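Local coordinates for protein glucosidase (Croceicoccus marinus, PDB 5Z3K) that probably hydrolyses O-glycosidic bonds as a family 39 glycoside hydrolase, a beta-glucosidase from a deep-sea bacterium, at residues R387-E393 with S406-R412; L224-W228 with I242-V246; D231-P236 with Y377-Y383; F154-P158 with F172-Y176; V149-E153 with L190-C196. All coordinates share one frame; numbering follows the deposited sequence.

Contact 1 of 5, residues R387-E393 with S406-R412; sequences RDRDVFE and SLNVPPR
The guanidinium of Arg387 lies between Val409 and Arg412. CG2 of Val409 sits over the centre of one face, 3.4 Å from CZ of Arg387, and the side chain of Arg412 crosses the opposite face at about a right angle, the two guanidinium planes 50° apart. At the edge, NH1 of Arg387 donates to the carbonyl O of Pro410 (3.0 Å) and, nearly in its own plane, to OD1 of Asp390 in a salt bridge. A water joins NH2 of Arg387 to that same Pro410 O, giving the carbonyl two donors. The chain of Arg387 runs extended from CG to NE, which carries the charged group across to the 406-412 side. Cutting Arg387 back to an alanine is likely to leave Asp390 without its charged mate and to open a gap between Val409 and Arg412. Behind this cluster the backbone closes an antiparallel hairpin: Phe392 N bonds to Leu407 O (2.9 Å), and Leu407 N returns to Phe392 O. Asp390 centres an inverse gamma turn, and its O takes a nearly straight bond from Val409 N (3.2 Å). CB of Phe392 packs on CG1 of Val409 at 3.6 Å. Asn232 accepts from both arginines, through OD1 from Arg387 and through O from Arg412. The hairpin lies at the surface, with Leu407, Val409 and Pro410 resting on Trp228 of strand 223-229 and Pro410 also touching helix 238-252.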
# COMPACT_ATOMS: atom_id res chain seq x y z
N ARG A 387 -18.82 19.85 4.11
CA ARG A 387 -18.44 20.39 5.41
C ARG A 387 -18.54 21.91 5.40
O ARG A 387 -18.38 22.56 4.36
CB ARG A 387 -17.01 20.01 5.77
CG ARG A 387 -16.67 18.55 5.65
CD ARG A 387 -15.23 18.32 6.11
NE ARG A 387 -14.77 16.98 5.78
CZ ARG A 387 -14.33 16.62 4.58
NH1 ARG A 387 -14.29 17.51 3.59
NH2 ARG A 387 -13.92 15.38 4.36
N ASP A 388 -18.79 22.48 6.59
CA ASP A 388 -18.62 23.93 6.77
C ASP A 388 -17.20 24.36 6.48
O ASP A 388 -16.96 25.39 5.84
CB ASP A 388 -18.98 24.32 8.21
CG ASP A 388 -20.47 24.45 8.42
OD1 ASP A 388 -21.21 24.48 7.42
OD2 ASP A 388 -20.89 24.52 9.60
N ARG A 389 -16.23 23.59 6.97
CA ARG A 389 -14.81 23.88 6.85
C ARG A 389 -14.11 22.58 6.53
O ARG A 389 -14.38 21.56 7.17
CB ARG A 389 -14.28 24.49 8.16
CG ARG A 389 -12.90 25.09 8.06
CD ARG A 389 -12.29 25.22 9.45
NE ARG A 389 -10.96 25.81 9.41
CZ ARG A 389 -10.03 25.62 10.34
NH1 ARG A 389 -10.29 24.83 11.38
NH2 ARG A 389 -8.84 26.20 10.22
N ASP A 390 -13.24 22.59 5.53
CA ASP A 390 -12.62 21.35 5.06
C ASP A 390 -11.37 21.02 5.88
O ASP A 390 -10.24 21.00 5.41
CB ASP A 390 -12.32 21.43 3.57
CG ASP A 390 -13.56 21.26 2.73
OD1 ASP A 390 -14.46 20.50 3.17
OD2 ASP A 390 -13.65 21.87 1.66
N VAL A 391 -11.64 20.77 7.16
CA VAL A 391 -10.65 20.35 8.14
C VAL A 391 -11.26 19.21 8.94
O VAL A 391 -12.43 19.29 9.35
CB VAL A 391 -10.23 21.51 9.07
CG1 VAL A 391 -9.59 20.98 10.35
CG2 VAL A 391 -9.28 22.45 8.37
N PHE A 392 -10.49 18.16 9.15
CA PHE A 392 -10.93 17.01 9.93
C PHE A 392 -10.26 17.07 11.29
O PHE A 392 -9.03 17.22 11.37
CB PHE A 392 -10.58 15.71 9.20
CG PHE A 392 -10.95 14.46 9.96
CD1 PHE A 392 -12.16 14.37 10.63
CD2 PHE A 392 -10.09 13.38 10.00
CE1 PHE A 392 -12.51 13.23 11.33
CE2 PHE A 392 -10.43 12.22 10.69
CZ PHE A 392 -11.64 12.15 11.36
N GLU A 393 -11.06 16.97 12.35
CA GLU A 393 -10.56 17.04 13.72
C GLU A 393 -10.86 15.72 14.42
O GLU A 393 -11.99 15.22 14.36
CB GLU A 393 -11.19 18.21 14.49
CG GLU A 393 -11.33 19.48 13.67
CD GLU A 393 -11.74 20.68 14.51
OE1 GLU A 393 -12.90 20.71 14.99
OE2 GLU A 393 -10.91 21.60 14.68
N SER A 406 -5.81 17.90 14.00
CA SER A 406 -6.56 18.37 12.85
C SER A 406 -5.68 18.36 11.61
O SER A 406 -4.47 18.60 11.69
CB SER A 406 -7.11 19.78 13.09
OG SER A 406 -6.11 20.75 12.87
N LEU A 407 -6.30 18.09 10.46
CA LEU A 407 -5.60 18.12 9.19
C LEU A 407 -6.53 18.65 8.11
O LEU A 407 -7.76 18.56 8.22
CB LEU A 407 -5.07 16.73 8.79
CG LEU A 407 -6.11 15.71 8.30
CD1 LEU A 407 -5.51 14.78 7.27
CD2 LEU A 407 -6.65 14.91 9.47
N ASN A 408 -5.94 19.21 7.05
CA ASN A 408 -6.70 19.64 5.89
C ASN A 408 -7.15 18.44 5.06
O ASN A 408 -6.36 17.52 4.82
CB ASN A 408 -5.87 20.59 5.03
CG ASN A 408 -5.56 21.90 5.75
OD1 ASN A 408 -6.25 22.29 6.69
ND2 ASN A 408 -4.50 22.57 5.31
N VAL A 409 -8.41 18.44 4.65
CA VAL A 409 -8.99 17.36 3.86
C VAL A 409 -9.56 17.99 2.59
O VAL A 409 -9.96 19.16 2.62
CB VAL A 409 -10.09 16.61 4.63
CG1 VAL A 409 -9.50 15.74 5.75
CG2 VAL A 409 -11.12 17.59 5.18
N PRO A 410 -9.60 17.28 1.47
CA PRO A 410 -10.17 17.86 0.25
C PRO A 410 -11.66 18.09 0.42
O PRO A 410 -12.30 17.48 1.28
CB PRO A 410 -9.87 16.81 -0.83
CG PRO A 410 -9.65 15.54 -0.10
CD PRO A 410 -9.11 15.90 1.26
N PRO A 411 -12.24 19.00 -0.36
CA PRO A 411 -13.70 19.14 -0.35
C PRO A 411 -14.36 17.83 -0.74
O PRO A 411 -13.92 17.13 -1.66
CB PRO A 411 -13.97 20.23 -1.39
CG PRO A 411 -12.73 20.29 -2.22
CD PRO A 411 -11.60 19.93 -1.31
N ARG A 412 -15.42 17.48 -0.02
CA ARG A 412 -16.13 16.25 -0.32
C ARG A 412 -16.78 16.33 -1.70
O ARG A 412 -17.23 17.39 -2.14
CB ARG A 412 -17.18 15.98 0.74
CG ARG A 412 -16.59 15.56 2.06
CD ARG A 412 -17.69 15.38 3.05
NE ARG A 412 -17.19 14.79 4.27
CZ ARG A 412 -17.88 14.73 5.39
NH1 ARG A 412 -19.12 15.22 5.43
NH2 ARG A 412 -17.35 14.17 6.47
O HOH W 1 -12.60 14.84 2.10
O HOH W 2 -16.77 19.40 2.13

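Contact 2 of 5, residues L224-W228 with I242-V246; sequences LSWMW and IAAEV
A beta-alpha-beta unit of the TIM barrel supplies this contact: strand 223-229 lines up against helix 238-252, which leads on to strand 259-266. The short segments run roughly antiparallel, at 148°, with their axes 10.5 Å apart, and alternate strand residues Leu224, Trp226 and Trp228 point outward to meet the helix. No hydrogen bond crosses; the interface is wholly apolar and buried. Trp226 fills the middle. Its CG lies between the backbone N and the carbonyl carbon (chi1 52°), and the indole reaches the helix with its six-membered end foremost. There CZ3 of Trp226 presses on CG2 of Ile242 at 3.4 Å, while CZ2 of Trp226 lies 3.7 Å from CB of Ala243. Farther back along the indole, Val246 covers one face of the five-membered ring, a CH-pi contact from CG1. The same methyl touches Leu224 CD1, which lets Val246 bridge two strand residues. Ile242 also divides its branches: with CG2 spent on Trp226, the CG1 arm turns to Trp228. Beyond the pair of segments, Trp228 NE1 is held by Asp238 OD2 at the start of the same helix, and this bond limits the turning of the indole. Across that ring Ile242 lies at about a right angle, with CG1 3.7 Å from the centroid of the five-membered ring of Trp228 and CD1 3.8 Å from its CZ2.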
# COMPACT_ATOMS: atom_id res chain seq x y z
N LEU A 224 9.02 10.77 -2.62
CA LEU A 224 8.41 11.50 -1.52
C LEU A 224 7.27 10.64 -0.99
O LEU A 224 6.34 10.32 -1.73
CB LEU A 224 7.91 12.87 -1.99
CG LEU A 224 7.51 13.98 -1.01
CD1 LEU A 224 6.16 13.68 -0.32
CD2 LEU A 224 8.61 14.29 0.01
N SER A 225 7.36 10.24 0.27
CA SER A 225 6.37 9.33 0.83
C SER A 225 5.40 10.08 1.74
O SER A 225 5.76 11.06 2.39
CB SER A 225 7.06 8.18 1.57
OG SER A 225 7.75 8.66 2.71
N TRP A 226 4.14 9.63 1.74
CA TRP A 226 3.05 10.31 2.42
C TRP A 226 1.94 9.30 2.68
O TRP A 226 1.97 8.17 2.18
CB TRP A 226 2.52 11.49 1.58
CG TRP A 226 2.18 11.11 0.17
CD1 TRP A 226 3.06 10.91 -0.85
CD2 TRP A 226 0.87 10.87 -0.37
NE1 TRP A 226 2.38 10.56 -1.99
CE2 TRP A 226 1.04 10.52 -1.72
CE3 TRP A 226 -0.42 10.91 0.16
CZ2 TRP A 226 -0.04 10.23 -2.57
CZ3 TRP A 226 -1.49 10.61 -0.68
CH2 TRP A 226 -1.29 10.27 -2.02
N MSE A 227 0.93 9.72 3.46
CA MSE A 227 -0.16 8.82 3.84
C MSE A 227 -1.53 9.45 3.65
O MSE A 227 -1.66 10.67 3.60
CB MSE A 227 -0.01 8.37 5.29
CG MSE A 227 -0.71 9.24 6.35
SE MSE A 227 -0.29 8.43 8.10
CE MSE A 227 1.57 8.39 7.65
N TRP A 228 -2.56 8.61 3.55
CA TRP A 228 -3.93 9.10 3.48
C TRP A 228 -4.90 8.01 3.93
O TRP A 228 -4.73 6.84 3.58
CB TRP A 228 -4.32 9.58 2.08
CG TRP A 228 -5.55 10.41 2.19
CD1 TRP A 228 -6.83 10.04 1.87
CD2 TRP A 228 -5.62 11.72 2.74
NE1 TRP A 228 -7.69 11.08 2.16
CE2 TRP A 228 -6.98 12.11 2.71
CE3 TRP A 228 -4.67 12.61 3.25
CZ2 TRP A 228 -7.40 13.36 3.17
CZ3 TRP A 228 -5.10 13.84 3.71
CH2 TRP A 228 -6.45 14.21 3.66
N ILE A 242 -5.50 13.34 -3.54
CA ILE A 242 -4.37 13.82 -2.74
C ILE A 242 -3.08 13.76 -3.55
O ILE A 242 -2.26 14.69 -3.52
CB ILE A 242 -4.23 13.02 -1.43
CG1 ILE A 242 -5.54 13.03 -0.63
CG2 ILE A 242 -3.09 13.59 -0.59
CD1 ILE A 242 -6.01 14.41 -0.25
N ALA A 243 -2.88 12.67 -4.30
CA ALA A 243 -1.63 12.49 -5.04
C ALA A 243 -1.42 13.61 -6.04
O ALA A 243 -0.29 14.04 -6.27
CB ALA A 243 -1.62 11.13 -5.75
N ALA A 244 -2.50 14.08 -6.67
CA ALA A 244 -2.38 15.19 -7.61
C ALA A 244 -1.83 16.42 -6.91
O ALA A 244 -0.93 17.10 -7.44
CB ALA A 244 -3.73 15.48 -8.26
N GLU A 245 -2.33 16.72 -5.71
CA GLU A 245 -1.86 17.89 -4.98
C GLU A 245 -0.41 17.72 -4.53
O GLU A 245 0.39 18.66 -4.62
CB GLU A 245 -2.77 18.16 -3.79
CG GLU A 245 -2.34 19.36 -2.96
CD GLU A 245 -2.41 20.65 -3.74
OE1 GLU A 245 -3.11 20.68 -4.78
OE2 GLU A 245 -1.77 21.64 -3.32
N VAL A 246 -0.05 16.52 -4.07
CA VAL A 246 1.33 16.28 -3.66
C VAL A 246 2.27 16.38 -4.84
O VAL A 246 3.36 16.95 -4.75
CB VAL A 246 1.43 14.90 -2.98
CG1 VAL A 246 2.88 14.59 -2.67
CG2 VAL A 246 0.59 14.88 -1.72

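Contact 3 of 5, residues D231-P236 with Y377-Y383; sequences DNSRDP and YAIPDMY
Two loops run alongside each other here, closest at Ser233 and Tyr383, whose CA atoms are 5.7 Å apart; Ser233 OG accepts from Asp235 N in an ST turn. Tyr377 OH donates to the carbonyl O of Arg234 (2.6 Å), and CE2 of its ring meets CD of Pro236 at 3.5 Å. The first torsion of Arg234 (chi1 -51°) sets its CG over one face of the Tyr383 ring, 3.5 Å from the centroid, and bends at chi2 and chi3 then bring NH1 back to Asp231 O in the plane of that carbonyl. One water links Asp231 O with Tyr383 OH, and another ties Ser233 O to Tyr383 O. With an alanine for Tyr383, the Arg234 chain would lose the ring under its CG and is likely to be freer to swing. CD1 of Ile379 rests on the carboxylate of Asp235, whose OD2 pairs with Arg413. This is loop-to-loop packing: the segment between barrel strand 223-229 and helix 238-252 meets the connection that leaves strand 369-376 of the nine-stranded mixed sheet.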
# COMPACT_ATOMS: atom_id res chain seq x y z
N ASP A 231 -11.11 8.12 6.56
CA ASP A 231 -11.99 8.13 7.73
C ASP A 231 -13.10 9.17 7.59
O ASP A 231 -14.25 8.90 7.93
CB ASP A 231 -11.20 8.42 9.00
CG ASP A 231 -10.27 7.30 9.37
OD1 ASP A 231 -9.16 7.29 8.81
OD2 ASP A 231 -10.65 6.45 10.20
N ASN A 232 -12.76 10.36 7.13
CA ASN A 232 -13.71 11.46 7.13
C ASN A 232 -14.37 11.70 5.77
O ASN A 232 -15.07 12.69 5.60
CB ASN A 232 -13.03 12.74 7.63
CG ASN A 232 -14.02 13.85 7.95
OD1 ASN A 232 -13.92 14.95 7.42
ND2 ASN A 232 -15.00 13.54 8.79
N SER A 233 -14.16 10.79 4.81
CA SER A 233 -14.78 10.92 3.49
C SER A 233 -15.45 9.62 3.05
O SER A 233 -16.46 9.64 2.33
CB SER A 233 -13.73 11.33 2.45
OG SER A 233 -12.99 10.21 1.98
N ARG A 234 -14.89 8.49 3.49
CA ARG A 234 -15.23 7.17 2.95
C ARG A 234 -15.26 7.17 1.42
O ARG A 234 -16.05 6.44 0.82
CB ARG A 234 -16.56 6.64 3.49
CG ARG A 234 -16.72 6.67 5.00
CD ARG A 234 -15.54 6.07 5.72
NE ARG A 234 -15.98 5.01 6.61
CZ ARG A 234 -15.85 5.03 7.93
NH1 ARG A 234 -15.29 6.07 8.53
NH2 ARG A 234 -16.28 4.01 8.64
N ASP A 235 -14.42 7.99 0.79
CA ASP A 235 -14.46 8.18 -0.66
C ASP A 235 -13.22 7.54 -1.28
O ASP A 235 -12.10 8.02 -1.04
CB ASP A 235 -14.51 9.68 -1.01
CG ASP A 235 -14.74 9.96 -2.50
OD1 ASP A 235 -14.66 9.01 -3.30
OD2 ASP A 235 -15.01 11.14 -2.86
N PRO A 236 -13.36 6.46 -2.06
CA PRO A 236 -12.16 5.80 -2.62
C PRO A 236 -11.41 6.65 -3.62
O PRO A 236 -10.28 6.30 -3.98
CB PRO A 236 -12.73 4.52 -3.26
CG PRO A 236 -14.16 4.88 -3.59
CD PRO A 236 -14.60 5.79 -2.46
N TYR A 377 -19.25 0.11 -4.97
CA TYR A 377 -19.09 0.77 -3.69
C TYR A 377 -19.92 2.05 -3.64
O TYR A 377 -19.91 2.83 -4.59
CB TYR A 377 -17.61 1.12 -3.42
CG TYR A 377 -17.46 1.94 -2.16
CD1 TYR A 377 -17.47 1.33 -0.91
CD2 TYR A 377 -17.40 3.33 -2.21
CE1 TYR A 377 -17.37 2.06 0.24
CE2 TYR A 377 -17.32 4.08 -1.05
CZ TYR A 377 -17.31 3.43 0.17
OH TYR A 377 -17.21 4.17 1.33
N ALA A 378 -20.60 2.28 -2.52
CA ALA A 378 -21.42 3.47 -2.34
C ALA A 378 -20.89 4.30 -1.18
O ALA A 378 -20.79 3.79 -0.05
CB ALA A 378 -22.89 3.09 -2.11
N ILE A 379 -20.54 5.55 -1.45
CA ILE A 379 -20.25 6.48 -0.35
C ILE A 379 -21.51 6.63 0.50
O ILE A 379 -22.60 6.89 -0.05
CB ILE A 379 -19.81 7.85 -0.90
CG1 ILE A 379 -18.48 7.75 -1.65
CG2 ILE A 379 -19.71 8.87 0.22
CD1 ILE A 379 -18.21 8.95 -2.56
N PRO A 380 -21.44 6.46 1.82
CA PRO A 380 -22.65 6.63 2.64
C PRO A 380 -23.17 8.07 2.58
O PRO A 380 -22.40 9.03 2.45
CB PRO A 380 -22.18 6.25 4.04
CG PRO A 380 -20.99 5.35 3.81
CD PRO A 380 -20.31 5.92 2.59
N ASP A 381 -24.49 8.20 2.71
CA ASP A 381 -25.14 9.51 2.57
C ASP A 381 -24.51 10.57 3.46
O ASP A 381 -24.30 11.70 3.02
CB ASP A 381 -26.63 9.40 2.90
CG ASP A 381 -27.36 8.44 2.00
OD1 ASP A 381 -27.13 8.48 0.78
OD2 ASP A 381 -28.15 7.63 2.53
N MSE A 382 -24.20 10.23 4.70
CA MSE A 382 -23.73 11.26 5.61
C MSE A 382 -22.39 11.82 5.15
O MSE A 382 -22.02 12.93 5.53
CB MSE A 382 -23.63 10.74 7.03
CG MSE A 382 -22.70 9.58 7.20
SE MSE A 382 -22.32 9.27 9.09
CE MSE A 382 -21.77 7.43 8.91
N TYR A 383 -21.67 11.09 4.31
CA TYR A 383 -20.41 11.60 3.78
C TYR A 383 -20.58 12.34 2.46
O TYR A 383 -19.58 12.81 1.89
CB TYR A 383 -19.40 10.45 3.63
CG TYR A 383 -18.92 9.93 4.97
CD1 TYR A 383 -17.96 10.61 5.71
CD2 TYR A 383 -19.46 8.77 5.51
CE1 TYR A 383 -17.54 10.13 6.96
CE2 TYR A 383 -19.06 8.29 6.73
CZ TYR A 383 -18.10 8.97 7.46
OH TYR A 383 -17.72 8.45 8.68
O HOH W 3 -15.93 10.34 10.36
O HOH W 4 -17.18 11.99 1.06

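Contact 4 of 5, residues F154-P158 with F172-Y176; sequences FGDQP and FYEMY
Phe154 slots its ring between Phe172, Met175 and Tyr176 of helix 169-186. With CG anti to the backbone N (chi1 -179°), the side chain reaches straight out toward the helix, and its CE2 edge points at the face of Phe172. This is an edge-to-face pair, centroids 4.9 Å apart and planes at 63°. Phe172 takes the same first torsion, -174°, which sends its ring back past Phe154 in the opposite direction. Pro158 adds its CB at 3.7 Å from Phe172 CE2. CZ of Phe154 touches CB of Met175 (3.4 Å), a selenomethionine whose bend at chi3 brings CE round to the ring edge. The helix backbone at Met175 and Tyr176 covers one face of Phe154, with Tyr176 CA in CH-pi contact. Nearer the strand backbone, Phe154 CB meets the edge of the Tyr176 ring, at CD1. Tyr176 OH is tied to Pro220 O. No hydrogen bond spans the two segments, so the fit between them rests on ring edges, ring faces and apolar carbons.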
# COMPACT_ATOMS: atom_id res chain seq x y z
N PHE A 154 13.19 6.90 5.05
CA PHE A 154 13.49 7.52 6.33
C PHE A 154 12.28 8.31 6.80
O PHE A 154 11.88 9.28 6.16
CB PHE A 154 14.70 8.45 6.26
CG PHE A 154 15.02 9.06 7.60
CD1 PHE A 154 15.81 8.38 8.52
CD2 PHE A 154 14.49 10.29 7.96
CE1 PHE A 154 16.08 8.93 9.78
CE2 PHE A 154 14.75 10.85 9.21
CZ PHE A 154 15.54 10.16 10.12
N GLY A 155 11.74 7.92 7.95
CA GLY A 155 10.68 8.70 8.58
C GLY A 155 9.36 7.97 8.71
O GLY A 155 9.05 7.06 7.94
N ASP A 156 8.56 8.39 9.69
CA ASP A 156 7.17 7.95 9.79
C ASP A 156 6.40 9.03 10.53
O ASP A 156 6.56 9.17 11.74
CB ASP A 156 7.06 6.59 10.50
CG ASP A 156 5.64 6.05 10.46
OD1 ASP A 156 4.86 6.41 11.36
OD2 ASP A 156 5.31 5.26 9.54
N GLN A 157 5.58 9.79 9.79
CA GLN A 157 4.70 10.81 10.36
C GLN A 157 5.42 11.77 11.32
O GLN A 157 4.98 11.96 12.45
CB GLN A 157 3.52 10.15 11.07
CG GLN A 157 3.13 8.83 10.45
CD GLN A 157 1.87 8.22 11.01
OE1 GLN A 157 0.87 8.90 11.24
NE2 GLN A 157 1.89 6.90 11.21
N PRO A 158 6.51 12.41 10.88
CA PRO A 158 7.16 13.40 11.76
C PRO A 158 6.28 14.60 12.05
O PRO A 158 6.52 15.29 13.05
CB PRO A 158 8.41 13.82 10.96
CG PRO A 158 8.02 13.58 9.53
CD PRO A 158 7.20 12.31 9.58
N PHE A 172 15.81 16.19 12.14
CA PHE A 172 15.23 15.24 11.19
C PHE A 172 15.91 15.33 9.83
O PHE A 172 16.24 14.30 9.23
CB PHE A 172 13.72 15.47 11.06
CG PHE A 172 13.01 14.44 10.22
CD1 PHE A 172 12.99 14.56 8.83
CD2 PHE A 172 12.36 13.37 10.81
CE1 PHE A 172 12.35 13.61 8.04
CE2 PHE A 172 11.70 12.42 10.02
CZ PHE A 172 11.71 12.54 8.64
N TYR A 173 16.15 16.55 9.34
CA TYR A 173 16.78 16.71 8.03
C TYR A 173 18.19 16.13 8.01
O TYR A 173 18.59 15.47 7.04
CB TYR A 173 16.83 18.18 7.62
CG TYR A 173 15.54 18.96 7.67
CD1 TYR A 173 14.30 18.34 7.54
CD2 TYR A 173 15.56 20.35 7.84
CE1 TYR A 173 13.11 19.08 7.59
CE2 TYR A 173 14.39 21.09 7.90
CZ TYR A 173 13.17 20.46 7.77
OH TYR A 173 12.02 21.23 7.82
N GLU A 174 18.97 16.39 9.06
CA GLU A 174 20.34 15.90 9.06
C GLU A 174 20.37 14.38 9.13
O GLU A 174 21.22 13.73 8.50
CB GLU A 174 21.13 16.52 10.22
CG GLU A 174 21.39 18.01 10.04
CD GLU A 174 22.25 18.32 8.82
OE1 GLU A 174 21.85 19.18 8.00
OE2 GLU A 174 23.34 17.72 8.69
N MSE A 175 19.42 13.79 9.85
CA MSE A 175 19.28 12.35 9.91
C MSE A 175 18.89 11.78 8.55
O MSE A 175 19.41 10.74 8.13
CB MSE A 175 18.24 11.97 10.96
CG MSE A 175 18.73 12.05 12.37
SE MSE A 175 17.36 11.67 13.67
CE MSE A 175 17.20 9.72 13.47
N TYR A 176 18.00 12.48 7.84
CA TYR A 176 17.66 12.06 6.49
C TYR A 176 18.89 12.07 5.59
O TYR A 176 19.15 11.12 4.85
CB TYR A 176 16.57 12.94 5.88
CG TYR A 176 16.29 12.49 4.47
CD1 TYR A 176 15.61 11.30 4.23
CD2 TYR A 176 16.74 13.21 3.37
CE1 TYR A 176 15.37 10.85 2.95
CE2 TYR A 176 16.51 12.77 2.08
CZ TYR A 176 15.82 11.58 1.88
OH TYR A 176 15.58 11.11 0.62

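Contact 5 of 5, residues V149-E153 with L190-C196; sequences VSHWE and LKVGGPC
Within the parallel TIM barrel, strands 151-154 and 191-197 lie next to each other, joined by the beta-alpha-beta crossover through helix 169-186. Between 149-153 and 190-196 three backbone bonds form: Lys191 N to Ser150 O, Trp152 N to Lys191 O (2.8 Å) and Gly193 N to Trp152 O (3.0 Å). Glu153 is the side chain to follow. Its CB leaves the strand on the same face as His151, CG lies anti to the backbone N (chi1 -179°) and the chain stays extended at chi2. CG passes 4.1 Å from Gly193 O and within 4.4 Å of Gly194 CA, where the glycines bring no side chain. At the tip, OE1 approaches CB of Cys196 at 3.5 Å. Outside the two segments OE1 is gripped by Ser225 and Ser263, and OE2 by Arg55 and Thr108, so both carboxylate oxygens are satisfied and the group is fixed in its rotation. Trp152 leaves on the other face, alongside Leu190: NE1 of Trp152 lies 4.0 Å from Leu190 CD2 and makes a weak bond to Val149 O, while Val149 CG1 covers one face of the indole. At the solvent-facing end of the pair, His151 and Lys191 lie side by side. Ser150 OG and His151 ND1 share a hydrogen bond of 2.7 Å at the ring edge, while CB of Lys191 sits over the imidazole face, 3.9 Å from the centroid.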
# COMPACT_ATOMS: atom_id res chain seq x y z
N VAL A 149 16.54 -5.47 -0.66
CA VAL A 149 15.78 -4.27 -0.31
C VAL A 149 16.09 -3.20 -1.34
O VAL A 149 17.20 -2.65 -1.36
CB VAL A 149 16.11 -3.78 1.11
CG1 VAL A 149 15.31 -2.53 1.44
CG2 VAL A 149 15.82 -4.87 2.11
N SER A 150 15.10 -2.87 -2.17
CA SER A 150 15.29 -1.90 -3.24
C SER A 150 14.98 -0.47 -2.82
O SER A 150 15.48 0.47 -3.46
CB SER A 150 14.42 -2.26 -4.44
OG SER A 150 13.04 -2.18 -4.09
N HIS A 151 14.19 -0.28 -1.78
CA HIS A 151 13.70 1.03 -1.38
C HIS A 151 13.97 1.23 0.11
O HIS A 151 13.66 0.35 0.92
CB HIS A 151 12.21 1.16 -1.67
CG HIS A 151 11.89 1.37 -3.11
ND1 HIS A 151 12.10 0.39 -4.07
CD2 HIS A 151 11.39 2.44 -3.77
CE1 HIS A 151 11.73 0.85 -5.25
NE2 HIS A 151 11.30 2.09 -5.10
N TRP A 152 14.52 2.39 0.46
CA TRP A 152 14.86 2.73 1.83
C TRP A 152 14.16 4.03 2.20
O TRP A 152 14.42 5.08 1.59
CB TRP A 152 16.38 2.81 2.01
CG TRP A 152 17.03 1.47 1.82
CD1 TRP A 152 17.40 0.90 0.63
CD2 TRP A 152 17.35 0.52 2.83
NE1 TRP A 152 17.96 -0.34 0.85
CE2 TRP A 152 17.93 -0.60 2.20
CE3 TRP A 152 17.22 0.51 4.22
CZ2 TRP A 152 18.38 -1.71 2.90
CZ3 TRP A 152 17.66 -0.61 4.93
CH2 TRP A 152 18.23 -1.70 4.26
N GLU A 153 13.27 3.95 3.18
CA GLU A 153 12.47 5.09 3.61
C GLU A 153 12.99 5.59 4.95
O GLU A 153 13.16 4.81 5.89
CB GLU A 153 10.99 4.72 3.73
CG GLU A 153 10.08 5.90 4.15
CD GLU A 153 8.62 5.48 4.31
OE1 GLU A 153 7.71 6.29 4.00
OE2 GLU A 153 8.39 4.32 4.73
N LEU A 190 20.06 2.01 -5.37
CA LEU A 190 19.02 1.95 -4.37
C LEU A 190 18.21 3.24 -4.35
O LEU A 190 18.74 4.33 -4.59
CB LEU A 190 19.62 1.68 -2.99
CG LEU A 190 20.38 0.36 -2.84
CD1 LEU A 190 21.19 0.39 -1.56
CD2 LEU A 190 19.42 -0.84 -2.87
N LYS A 191 16.93 3.12 -4.07
CA LYS A 191 16.05 4.27 -3.96
C LYS A 191 15.93 4.66 -2.50
O LYS A 191 15.72 3.80 -1.64
CB LYS A 191 14.67 3.98 -4.55
CG LYS A 191 14.70 3.52 -6.01
CD LYS A 191 15.50 4.46 -6.88
CE LYS A 191 15.50 3.99 -8.33
NZ LYS A 191 16.64 4.55 -9.10
N VAL A 192 16.09 5.95 -2.22
CA VAL A 192 15.94 6.48 -0.87
C VAL A 192 14.93 7.62 -0.92
O VAL A 192 14.86 8.36 -1.90
CB VAL A 192 17.30 6.93 -0.26
CG1 VAL A 192 17.85 8.19 -0.96
CG2 VAL A 192 17.19 7.12 1.27
N GLY A 193 14.15 7.74 0.14
CA GLY A 193 13.14 8.78 0.18
C GLY A 193 12.51 8.88 1.55
O GLY A 193 12.95 8.25 2.51
N GLY A 194 11.46 9.70 1.63
CA GLY A 194 10.83 10.04 2.88
C GLY A 194 9.89 11.20 2.63
O GLY A 194 9.64 11.55 1.48
N PRO A 195 9.38 11.83 3.69
CA PRO A 195 9.57 11.57 5.11
C PRO A 195 8.36 10.88 5.72
O PRO A 195 8.26 10.81 6.94
CB PRO A 195 9.70 12.97 5.69
CG PRO A 195 8.67 13.73 4.89
CD PRO A 195 8.70 13.13 3.49
N CYS A 196 7.45 10.40 4.87
CA CYS A 196 6.18 9.82 5.29
C CYS A 196 5.30 10.88 5.95
O CYS A 196 4.95 10.78 7.12
CB CYS A 196 6.37 8.62 6.22
SG CYS A 196 4.82 7.71 6.52

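Overall arrangement
Contacts 5, 4 and 2 lie within the TIM barrel. Contact 5 joins strands 151-154 and 191-197, contact 4 packs the helix that connects them in the chain, 169-186, against the loop after strand 151-154, its centre 11 Å from that of contact 5, and contact 2 adds the next strand, 223-229, with its helix. Ser225 ties contact 2 to contact 5 through Glu153. The first segment of contact 3 lies in the loop between the two segments of contact 2 and meets a connection from the nine-stranded sheet. Contact 1, last along the chain, is a surface hairpin touching contact 2 at Trp228 and contact 3 at Asn232. Later parts of the chain thus fold back mainly over the unit that begins with strand 223-229.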